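Local coordinates for protein fatty acid amide hydrolase (Candida albicans, PDB 6KVR) that probably hydrolyses monocarboxylic acid amides to the carboxylate and ammonium, as a member of the amidase signature family, at residues 41-46 with 110-115; 383-388 with 449-454; 453-458 with 546-551. All coordinates share one frame; numbering follows the deposited sequence.

From the N terminus, contact 1 comes first. It brings the turn after helix 20-40 back onto helix 100-118, closing a largely helical loop. Contact 2 closes a mostly helical loop much later, joining the lead-in to helix 385-397 with helix 434-457. Contact 3 closes the next loop, from that same helix to the segment after strand 540-546, and shares Asp453 and Phe454 with contact 2. Contact 1 closes before the others open; contact 3 begins on the segment where contact 2 ends; none is nested. Contacts 2 and 3 have centres about 11 Å apart and touch through Asn452 and Lys548. Contact 1 lies on the opposite side of the chain's centre, about 46 Å from contact 2 between centres.

Contact 1 (41-46 with 110-115); sequences AIPKNY and RATLAH
This is loop-on-helix packing within the amidase fold. The turn that follows helix 20-40 lies on one side of helix 100-118. Within the turn, Tyr46 N bonds to Pro43 O at 3.0 Å, closing the short 3-10 segment 44-46. No hydrogen bond crosses between the segments, so the contact is van der Waals packing.

Thr112 is at the centre of the packing contacts. Its CG2 lies anti to the backbone N and meets Ile42 CG2 at 3.7 Å. Its CB meets Tyr46 CB at 3.7 Å, the two side chains crossing at about a right angle. Pro43 CD approaches Thr112 OG1 at 3.7 Å. That hydroxyl, anti to the carbonyl carbon, is hydrogen-bonded to Ala108 O of its own helix. It also lies at the edge of the Tyr46 ring, near the ring plane. The CB of Tyr46 points toward the helix, while the ring turns off beside it to stack with His109.

A backbone oxygen also meets a side chain here. Tyr46 O touches the Leu113 methyl CD2 at 3.6 Å.

His115 makes a further contact with its ring edge. Its ring nitrogen ND1 is hydrogen-bonded to Ala121 N. The CD2 corner is met at the ring edge, near the plane, by Ile42 CD1 at 3.7 Å.

Contact 2 (383-388 with 449-454); sequences PNTKLA and DQYNDF
Two hydrogen bonds join the residues just before helix 385-397 to the side of helix 434-457. Tyr451 OH donates to Pro383 O at 2.8 Å, in the carbonyl plane and on a lone pair. Asn384 ND2 donates to Gln450 OE1, also at 2.8 Å, with an N-H...O angle of 160°. OE1 lies almost in the amide plane of Asn384 and receives the bond on a lone pair. The two amide planes are turned 62° apart.

The Pro383 ring touches both partner side chains. It slides past Gln450, with CB 3.5 Å from Gln450 NE2. It meets Tyr451 tip to tip, with CD 3.8 Å from Tyr451 CZ. Thr385 CG2 adds a touch on the Tyr451 hydroxyl.

Gln450 reaches across as an extended chain, with CG anti to the backbone N (chi1 -177°). Asn384 holds the N-cap position, but its side chain makes no capping bond. Thr385 OG1 bonds to Asp350 O, and Tyr451 packs on Leu490 of helix 482-490. From the same helix as Tyr451, Asp449 forms a salt bridge with Lys280 of the second subunit.

Each bond pairs an uncharged donor with a carbonyl oxygen, so the link between the residues ahead of helix 385-397 and helix 434-457 is polar but not ionic.

Contact 3 (453-458 with 546-551); sequences DFMVQN and SGKRYF
Residues 453-457 form the last turn of helix 434-457, and Asn458 is the first residue to leave helical geometry. Segment 546-551 leaves strand 540-546, which lies beside 462-466 in the mixed sheet. It makes a type II beta turn from Lys548 to Phe551, closed by Phe551 N to Lys548 O at 3.0 Å. Phe551 is the N-cap residue of helix 552-565. The nearest backbones are those of Met455 and Lys548, with CA atoms 7.6 Å apart.

Two long side chains fill most of the contact. Met455, a selenomethionine here, and Lys548 run past each other in opposite directions. Met455 SE lies 4.0 Å from Lys548 CG. A bend at chi3 (70°) turns the Met455 methyl CE to the other backbone, where it meets Lys548 N at 4.0 Å and Ser546 O at 4.1 Å. Lys548 also bends at chi3, and its CD meets Val456 CG2 at the limit of contact.

The helix end is tied within its own segment. Asn458 ND2 donates to Phe454 O at 2.9 Å, and Asn458 N bonds to the same oxygen. Two donors therefore grip one carbonyl at the C-terminal end.

Further out, Ser546 OG bonds to Thr494 OG1, and Met455 packs on Phe492. The Ser546 side chain is about 11 Å from Gly256, predicted to bind substrate. Arg549 pairs with Asp491 and also bonds to Ser324 O of the second subunit.

The one polar link is through water. Lys548 NZ donates to a water at 2.9 Å, and this water donates to Met455 O. The Lys548 chain thus packs its carbons on the selenomethionine, while its amino group, probably charged, is linked through the water to a carbonyl near the helix C-terminus, where the helix dipole would favour a positive charge.

Contact 1 (41-46 with 110-115)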
loop_
_atom_site.group_PDB
_atom_site.type_symbol
_atom_site.label_atom_id
_atom_site.label_comp_id
_atom_site.label_asym_id
_atom_site.label_seq_id
_atom_site.Cartn_x
_atom_site.Cartn_y
_atom_site.Cartn_z
ATOM N N ALA A 41 18.962 -19.252 -32.148
ATOM C CA ALA A 41 19.692 -18.951 -30.925
ATOM C C ALA A 41 19.984 -20.188 -30.072
ATOM O O ALA A 41 20.626 -20.058 -29.021
ATOM C CB ALA A 41 18.923 -17.901 -30.106
ATOM N N ILE A 42 19.541 -21.374 -30.487
ATOM C CA ILE A 42 19.837 -22.624 -29.788
ATOM C C ILE A 42 21.227 -23.112 -30.187
ATOM O O ILE A 42 21.463 -23.391 -31.369
ATOM C CB ILE A 42 18.777 -23.692 -30.107
ATOM C CG1 ILE A 42 17.423 -23.323 -29.498
ATOM C CG2 ILE A 42 19.234 -25.066 -29.632
ATOM C CD1 ILE A 42 16.284 -24.164 -30.012
ATOM N N PRO A 43 22.179 -23.232 -29.263
ATOM C CA PRO A 43 23.516 -23.729 -29.636
ATOM C C PRO A 43 23.489 -25.231 -29.902
ATOM O O PRO A 43 23.103 -26.024 -29.038
ATOM C CB PRO A 43 24.377 -23.384 -28.413
ATOM C CG PRO A 43 23.530 -22.464 -27.568
ATOM C CD PRO A 43 22.116 -22.875 -27.839
ATOM N N LYS A 44 23.922 -25.625 -31.102
ATOM C CA LYS A 44 23.793 -27.029 -31.498
ATOM C C LYS A 44 24.632 -27.954 -30.619
ATOM O O LYS A 44 24.205 -29.066 -30.293
ATOM C CB LYS A 44 24.169 -27.210 -32.963
ATOM C CG LYS A 44 23.263 -28.226 -33.656
ATOM C CD LYS A 44 24.042 -29.159 -34.562
ATOM C CE LYS A 44 23.226 -30.397 -34.914
ATOM N NZ LYS A 44 24.087 -31.451 -35.540
ATOM N N ASN A 45 25.820 -27.513 -30.209
ATOM C CA ASN A 45 26.637 -28.353 -29.336
ATOM C C ASN A 45 25.941 -28.652 -28.012
ATOM O O ASN A 45 26.250 -29.660 -27.370
ATOM C CB ASN A 45 27.993 -27.688 -29.092
ATOM C CG ASN A 45 27.888 -26.176 -28.950
ATOM O OD1 ASN A 45 27.259 -25.503 -29.785
ATOM N ND2 ASN A 45 28.505 -25.629 -27.889
ATOM N N TYR A 46 25.002 -27.800 -27.588
ATOM C CA TYR A 46 24.252 -28.027 -26.357
ATOM C C TYR A 46 22.966 -28.809 -26.587
ATOM O O TYR A 46 22.276 -29.144 -25.616
ATOM C CB TYR A 46 23.919 -26.697 -25.675
ATOM C CG TYR A 46 25.102 -26.007 -25.054
ATOM C CD1 TYR A 46 26.329 -26.657 -24.916
ATOM C CD2 TYR A 46 24.998 -24.695 -24.608
ATOM C CE1 TYR A 46 27.420 -26.014 -24.347
ATOM C CE2 TYR A 46 26.081 -24.045 -24.033
ATOM C CZ TYR A 46 27.286 -24.707 -23.899
ATOM O OH TYR A 46 28.354 -24.052 -23.323
ATOM N N ARG A 110 22.510 -26.771 -19.585
ATOM C CA ARG A 110 21.321 -27.376 -18.992
ATOM C C ARG A 110 20.046 -26.644 -19.411
ATOM O O ARG A 110 18.991 -27.279 -19.548
ATOM C CB ARG A 110 21.460 -27.423 -17.467
ATOM C CG ARG A 110 20.526 -28.431 -16.781
ATOM C CD ARG A 110 20.991 -28.812 -15.365
ATOM N NE ARG A 110 19.941 -29.496 -14.610
ATOM C CZ ARG A 110 20.128 -30.176 -13.483
ATOM N NH1 ARG A 110 21.330 -30.310 -12.941
ATOM N NH2 ARG A 110 19.085 -30.744 -12.885
ATOM N N ALA A 111 20.130 -25.325 -19.661
ATOM C CA ALA A 111 18.949 -24.569 -20.082
ATOM C C ALA A 111 18.569 -24.890 -21.520
ATOM O O ALA A 111 17.379 -24.917 -21.860
ATOM C CB ALA A 111 19.187 -23.064 -19.908
ATOM N N THR A 112 19.559 -25.135 -22.387
ATOM C CA THR A 112 19.241 -25.515 -23.766
ATOM C C THR A 112 18.540 -26.867 -23.806
ATOM O O THR A 112 17.572 -27.057 -24.556
ATOM C CB THR A 112 20.514 -25.554 -24.621
ATOM O OG1 THR A 112 21.216 -24.311 -24.494
ATOM C CG2 THR A 112 20.177 -25.772 -26.083
ATOM N N LEU A 113 19.018 -27.819 -22.998
ATOM C CA LEU A 113 18.314 -29.088 -22.856
ATOM C C LEU A 113 16.892 -28.865 -22.346
ATOM O O LEU A 113 15.928 -29.390 -22.918
ATOM C CB LEU A 113 19.107 -30.021 -21.934
ATOM C CG LEU A 113 20.437 -30.468 -22.571
ATOM C CD1 LEU A 113 21.378 -31.079 -21.533
ATOM C CD2 LEU A 113 20.224 -31.408 -23.767
ATOM N N ALA A 114 16.738 -28.032 -21.306
ATOM C CA ALA A 114 15.403 -27.717 -20.791
ATOM C C ALA A 114 14.462 -27.242 -21.903
ATOM O O ALA A 114 13.335 -27.741 -22.036
ATOM C CB ALA A 114 15.502 -26.662 -19.685
ATOM N N HIS A 115 14.922 -26.292 -22.729
ATOM C CA HIS A 115 14.096 -25.799 -23.832
ATOM C C HIS A 115 13.763 -26.898 -24.836
ATOM O O HIS A 115 12.634 -26.966 -25.335
ATOM C CB HIS A 115 14.789 -24.647 -24.560
ATOM C CG HIS A 115 13.972 -24.090 -25.687
ATOM N ND1 HIS A 115 12.767 -23.450 -25.484
ATOM C CD2 HIS A 115 14.158 -24.118 -27.026
ATOM C CE1 HIS A 115 12.263 -23.077 -26.646
ATOM N NE2 HIS A 115 13.084 -23.475 -27.601
#

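Contact 2 (383-388 with 449-454)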
loop_
_atom_site.group_PDB
_atom_site.type_symbol
_atom_site.label_atom_id
_atom_site.label_comp_id
_atom_site.label_asym_id
_atom_site.label_seq_id
_atom_site.Cartn_x
_atom_site.Cartn_y
_atom_site.Cartn_z
ATOM N N PRO A 383 -13.140 -19.503 6.241
ATOM C CA PRO A 383 -14.434 -18.840 6.041
ATOM C C PRO A 383 -14.470 -17.943 4.814
ATOM O O PRO A 383 -13.458 -17.396 4.371
ATOM C CB PRO A 383 -14.604 -18.007 7.320
ATOM C CG PRO A 383 -13.186 -17.711 7.749
ATOM C CD PRO A 383 -12.325 -18.864 7.289
ATOM N N ASN A 384 -15.676 -17.805 4.265
ATOM C CA ASN A 384 -15.960 -16.838 3.208
ATOM C C ASN A 384 -15.117 -17.051 1.955
ATOM O O ASN A 384 -14.895 -16.101 1.206
ATOM C CB ASN A 384 -15.772 -15.401 3.702
ATOM C CG ASN A 384 -16.972 -14.893 4.438
ATOM O OD1 ASN A 384 -18.100 -15.122 4.020
ATOM N ND2 ASN A 384 -16.742 -14.199 5.545
ATOM N N THR A 385 -14.640 -18.282 1.707
ATOM C CA THR A 385 -13.859 -18.532 0.495
ATOM C C THR A 385 -14.677 -18.285 -0.772
ATOM O O THR A 385 -14.125 -17.861 -1.788
ATOM C CB THR A 385 -13.289 -19.958 0.488
ATOM O OG1 THR A 385 -14.335 -20.906 0.705
ATOM C CG2 THR A 385 -12.207 -20.125 1.578
ATOM N N LYS A 386 -15.985 -18.519 -0.732
ATOM C CA LYS A 386 -16.819 -18.212 -1.887
ATOM C C LYS A 386 -16.867 -16.710 -2.152
ATOM O O LYS A 386 -16.731 -16.272 -3.299
ATOM C CB LYS A 386 -18.229 -18.771 -1.688
ATOM C CG LYS A 386 -19.169 -18.483 -2.855
ATOM C CD LYS A 386 -20.458 -19.273 -2.721
ATOM C CE LYS A 386 -21.500 -18.804 -3.730
ATOM N NZ LYS A 386 -22.776 -19.575 -3.618
ATOM N N LEU A 387 -17.066 -15.897 -1.107
ATOM C CA LEU A 387 -17.015 -14.454 -1.311
ATOM C C LEU A 387 -15.633 -14.018 -1.796
ATOM O O LEU A 387 -15.521 -13.159 -2.681
ATOM C CB LEU A 387 -17.397 -13.729 -0.020
ATOM C CG LEU A 387 -17.482 -12.201 -0.073
ATOM C CD1 LEU A 387 -18.586 -11.751 -1.028
ATOM C CD2 LEU A 387 -17.703 -11.638 1.336
ATOM N N ALA A 388 -14.566 -14.593 -1.223
ATOM C CA ALA A 388 -13.222 -14.219 -1.646
ATOM C C ALA A 388 -13.007 -14.549 -3.117
ATOM O O ALA A 388 -12.496 -13.718 -3.876
ATOM C CB ALA A 388 -12.170 -14.909 -0.778
ATOM N N ASP A 449 -9.088 -8.640 7.400
ATOM C CA ASP A 449 -9.174 -8.558 8.851
ATOM C C ASP A 449 -9.672 -9.873 9.432
ATOM O O ASP A 449 -9.146 -10.345 10.448
ATOM C CB ASP A 449 -10.082 -7.399 9.271
ATOM C CG ASP A 449 -9.381 -6.047 9.176
ATOM O OD1 ASP A 449 -8.161 -5.985 9.443
ATOM O OD2 ASP A 449 -10.043 -5.042 8.829
ATOM N N GLN A 450 -10.670 -10.491 8.788
ATOM C CA GLN A 450 -11.200 -11.745 9.308
ATOM C C GLN A 450 -10.089 -12.779 9.450
ATOM O O GLN A 450 -9.994 -13.461 10.476
ATOM C CB GLN A 450 -12.323 -12.265 8.402
ATOM C CG GLN A 450 -12.985 -13.531 8.925
ATOM C CD GLN A 450 -14.197 -13.979 8.105
ATOM O OE1 GLN A 450 -14.376 -13.585 6.951
ATOM N NE2 GLN A 450 -15.042 -14.794 8.716
ATOM N N TYR A 451 -9.207 -12.870 8.452
ATOM C CA TYR A 451 -8.153 -13.879 8.455
ATOM C C TYR A 451 -6.992 -13.476 9.349
ATOM O O TYR A 451 -6.371 -14.331 9.990
ATOM C CB TYR A 451 -7.649 -14.125 7.022
ATOM C CG TYR A 451 -8.449 -15.153 6.274
ATOM C CD1 TYR A 451 -9.735 -14.870 5.841
ATOM C CD2 TYR A 451 -7.929 -16.416 6.021
ATOM C CE1 TYR A 451 -10.481 -15.813 5.181
ATOM C CE2 TYR A 451 -8.665 -17.368 5.350
ATOM C CZ TYR A 451 -9.942 -17.059 4.933
ATOM O OH TYR A 451 -10.689 -18.000 4.250
ATOM N N ASN A 452 -6.653 -12.190 9.369
ATOM C CA ASN A 452 -5.588 -11.749 10.258
ATOM C C ASN A 452 -6.016 -11.922 11.712
ATOM O O ASN A 452 -5.231 -12.393 12.539
ATOM C CB ASN A 452 -5.215 -10.300 9.930
ATOM C CG ASN A 452 -4.121 -9.734 10.832
ATOM O OD1 ASN A 452 -2.997 -10.248 10.887
ATOM N ND2 ASN A 452 -4.440 -8.636 11.512
ATOM N N ASP A 453 -7.282 -11.617 12.020
ATOM C CA ASP A 453 -7.791 -11.810 13.373
ATOM C C ASP A 453 -7.781 -13.279 13.763
ATOM O O ASP A 453 -7.625 -13.607 14.945
ATOM C CB ASP A 453 -9.219 -11.290 13.486
ATOM C CG ASP A 453 -9.296 -9.775 13.472
ATOM O OD1 ASP A 453 -8.250 -9.107 13.637
ATOM O OD2 ASP A 453 -10.418 -9.252 13.301
ATOM N N PHE A 454 -7.994 -14.174 12.794
ATOM C CA PHE A 454 -7.949 -15.601 13.085
ATOM C C PHE A 454 -6.561 -16.017 13.552
ATOM O O PHE A 454 -6.420 -16.684 14.581
ATOM C CB PHE A 454 -8.358 -16.418 11.858
ATOM C CG PHE A 454 -7.957 -17.875 11.944
ATOM C CD1 PHE A 454 -8.638 -18.749 12.782
ATOM C CD2 PHE A 454 -6.898 -18.359 11.205
ATOM C CE1 PHE A 454 -8.279 -20.088 12.875
ATOM C CE2 PHE A 454 -6.532 -19.705 11.281
ATOM C CZ PHE A 454 -7.228 -20.571 12.122
#

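Contact 3 (453-458 with 546-551)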
loop_
_atom_site.group_PDB
_atom_site.type_symbol
_atom_site.label_atom_id
_atom_site.label_comp_id
_atom_site.label_asym_id
_atom_site.label_seq_id
_atom_site.Cartn_x
_atom_site.Cartn_y
_atom_site.Cartn_z
ATOM N N ASP A 453 -7.282 -11.617 12.020
ATOM C CA ASP A 453 -7.791 -11.810 13.373
ATOM C C ASP A 453 -7.781 -13.279 13.763
ATOM O O ASP A 453 -7.625 -13.607 14.945
ATOM C CB ASP A 453 -9.219 -11.290 13.486
ATOM C CG ASP A 453 -9.296 -9.775 13.472
ATOM O OD1 ASP A 453 -8.250 -9.107 13.637
ATOM O OD2 ASP A 453 -10.418 -9.252 13.301
ATOM N N PHE A 454 -7.994 -14.174 12.794
ATOM C CA PHE A 454 -7.949 -15.601 13.085
ATOM C C PHE A 454 -6.561 -16.017 13.552
ATOM O O PHE A 454 -6.420 -16.684 14.581
ATOM C CB PHE A 454 -8.358 -16.418 11.858
ATOM C CG PHE A 454 -7.957 -17.875 11.944
ATOM C CD1 PHE A 454 -8.638 -18.749 12.782
ATOM C CD2 PHE A 454 -6.898 -18.359 11.205
ATOM C CE1 PHE A 454 -8.279 -20.088 12.875
ATOM C CE2 PHE A 454 -6.532 -19.705 11.281
ATOM C CZ PHE A 454 -7.228 -20.571 12.122
HETATM N N MSE A 455 -5.525 -15.627 12.812
HETATM C CA MSE A 455 -4.169 -16.001 13.180
HETATM C C MSE A 455 -3.604 -15.262 14.404
HETATM O O MSE A 455 -2.783 -15.826 15.129
HETATM C CB MSE A 455 -3.218 -15.817 11.992
HETATM C CG MSE A 455 -3.625 -16.620 10.752
HETATM SE SE MSE A 455 -2.527 -16.247 9.204
HETATM C CE MSE A 455 -0.889 -17.097 9.844
ATOM N N VAL A 456 -4.016 -14.007 14.612
ATOM C CA VAL A 456 -3.591 -13.271 15.799
ATOM C C VAL A 456 -4.242 -13.862 17.045
ATOM O O VAL A 456 -3.551 -14.279 17.979
ATOM C CB VAL A 456 -3.915 -11.772 15.649
ATOM C CG1 VAL A 456 -3.749 -11.028 16.992
ATOM C CG2 VAL A 456 -3.044 -11.148 14.568
ATOM N N GLN A 457 -5.576 -13.953 17.051
ATOM C CA GLN A 457 -6.337 -14.352 18.232
ATOM C C GLN A 457 -6.132 -15.810 18.606
ATOM O O GLN A 457 -6.342 -16.170 19.769
ATOM C CB GLN A 457 -7.831 -14.102 18.006
ATOM C CG GLN A 457 -8.209 -12.629 18.064
ATOM C CD GLN A 457 -9.623 -12.365 17.588
ATOM O OE1 GLN A 457 -10.137 -11.252 17.725
ATOM N NE2 GLN A 457 -10.265 -13.391 17.022
ATOM N N ASN A 458 -5.749 -16.656 17.653
ATOM C CA ASN A 458 -5.528 -18.072 17.900
ATOM C C ASN A 458 -4.051 -18.424 17.886
ATOM O O ASN A 458 -3.702 -19.610 17.823
ATOM C CB ASN A 458 -6.289 -18.899 16.866
ATOM C CG ASN A 458 -7.792 -18.781 17.021
ATOM O OD1 ASN A 458 -8.364 -19.313 17.970
ATOM N ND2 ASN A 458 -8.443 -18.090 16.087
ATOM N N SER A 546 1.365 -20.123 4.060
ATOM C CA SER A 546 1.055 -18.698 4.112
ATOM C C SER A 546 1.255 -18.137 5.519
ATOM O O SER A 546 0.828 -18.747 6.503
ATOM C CB SER A 546 -0.389 -18.440 3.684
ATOM O OG SER A 546 -0.661 -19.089 2.466
ATOM N N GLY A 547 1.874 -16.956 5.608
ATOM C CA GLY A 547 2.038 -16.247 6.854
ATOM C C GLY A 547 1.263 -14.940 6.883
ATOM O O GLY A 547 0.626 -14.542 5.912
ATOM N N LYS A 548 1.318 -14.278 8.043
ATOM C CA LYS A 548 0.693 -12.970 8.170
ATOM C C LYS A 548 1.410 -11.945 7.286
ATOM O O LYS A 548 2.576 -12.108 6.911
ATOM C CB LYS A 548 0.694 -12.505 9.631
ATOM C CG LYS A 548 -0.387 -13.146 10.501
ATOM C CD LYS A 548 -0.035 -13.077 11.985
ATOM C CE LYS A 548 1.472 -13.181 12.185
ATOM N NZ LYS A 548 1.848 -13.378 13.616
ATOM N N ARG A 549 0.693 -10.865 6.965
ATOM C CA ARG A 549 1.191 -9.875 6.011
ATOM C C ARG A 549 2.492 -9.248 6.492
ATOM O O ARG A 549 2.594 -8.808 7.644
ATOM C CB ARG A 549 0.140 -8.778 5.792
ATOM C CG ARG A 549 -1.104 -9.249 5.077
ATOM C CD ARG A 549 -1.983 -8.064 4.708
ATOM N NE ARG A 549 -1.535 -7.414 3.483
ATOM C CZ ARG A 549 -1.599 -6.105 3.272
ATOM N NH1 ARG A 549 -2.077 -5.277 4.190
ATOM N NH2 ARG A 549 -1.185 -5.613 2.106
ATOM N N TYR A 550 3.477 -9.206 5.595
ATOM C CA TYR A 550 4.810 -8.635 5.803
ATOM C C TYR A 550 5.672 -9.460 6.748
ATOM O O TYR A 550 6.722 -8.992 7.194
ATOM C CB TYR A 550 4.735 -7.171 6.261
ATOM C CG TYR A 550 4.158 -6.350 5.145
ATOM C CD1 TYR A 550 4.925 -6.041 4.025
ATOM C CD2 TYR A 550 2.823 -5.962 5.162
ATOM C CE1 TYR A 550 4.395 -5.327 2.973
ATOM C CE2 TYR A 550 2.276 -5.248 4.110
ATOM C CZ TYR A 550 3.064 -4.937 3.020
ATOM O OH TYR A 550 2.511 -4.236 1.972
ATOM N N PHE A 551 5.267 -10.692 7.039
ATOM C CA PHE A 551 6.111 -11.632 7.776
ATOM C C PHE A 551 6.736 -12.665 6.844
ATOM O O PHE A 551 6.871 -13.838 7.204
ATOM C CB PHE A 551 5.306 -12.301 8.885
ATOM C CG PHE A 551 5.018 -11.389 10.063
ATOM C CD1 PHE A 551 4.091 -10.352 9.950
ATOM C CD2 PHE A 551 5.679 -11.561 11.280
ATOM C CE1 PHE A 551 3.820 -9.506 11.031
ATOM C CE2 PHE A 551 5.404 -10.719 12.370
ATOM C CZ PHE A 551 4.475 -9.690 12.244
HETATM O O HOH W 1 0.476 -15.407 15.237
#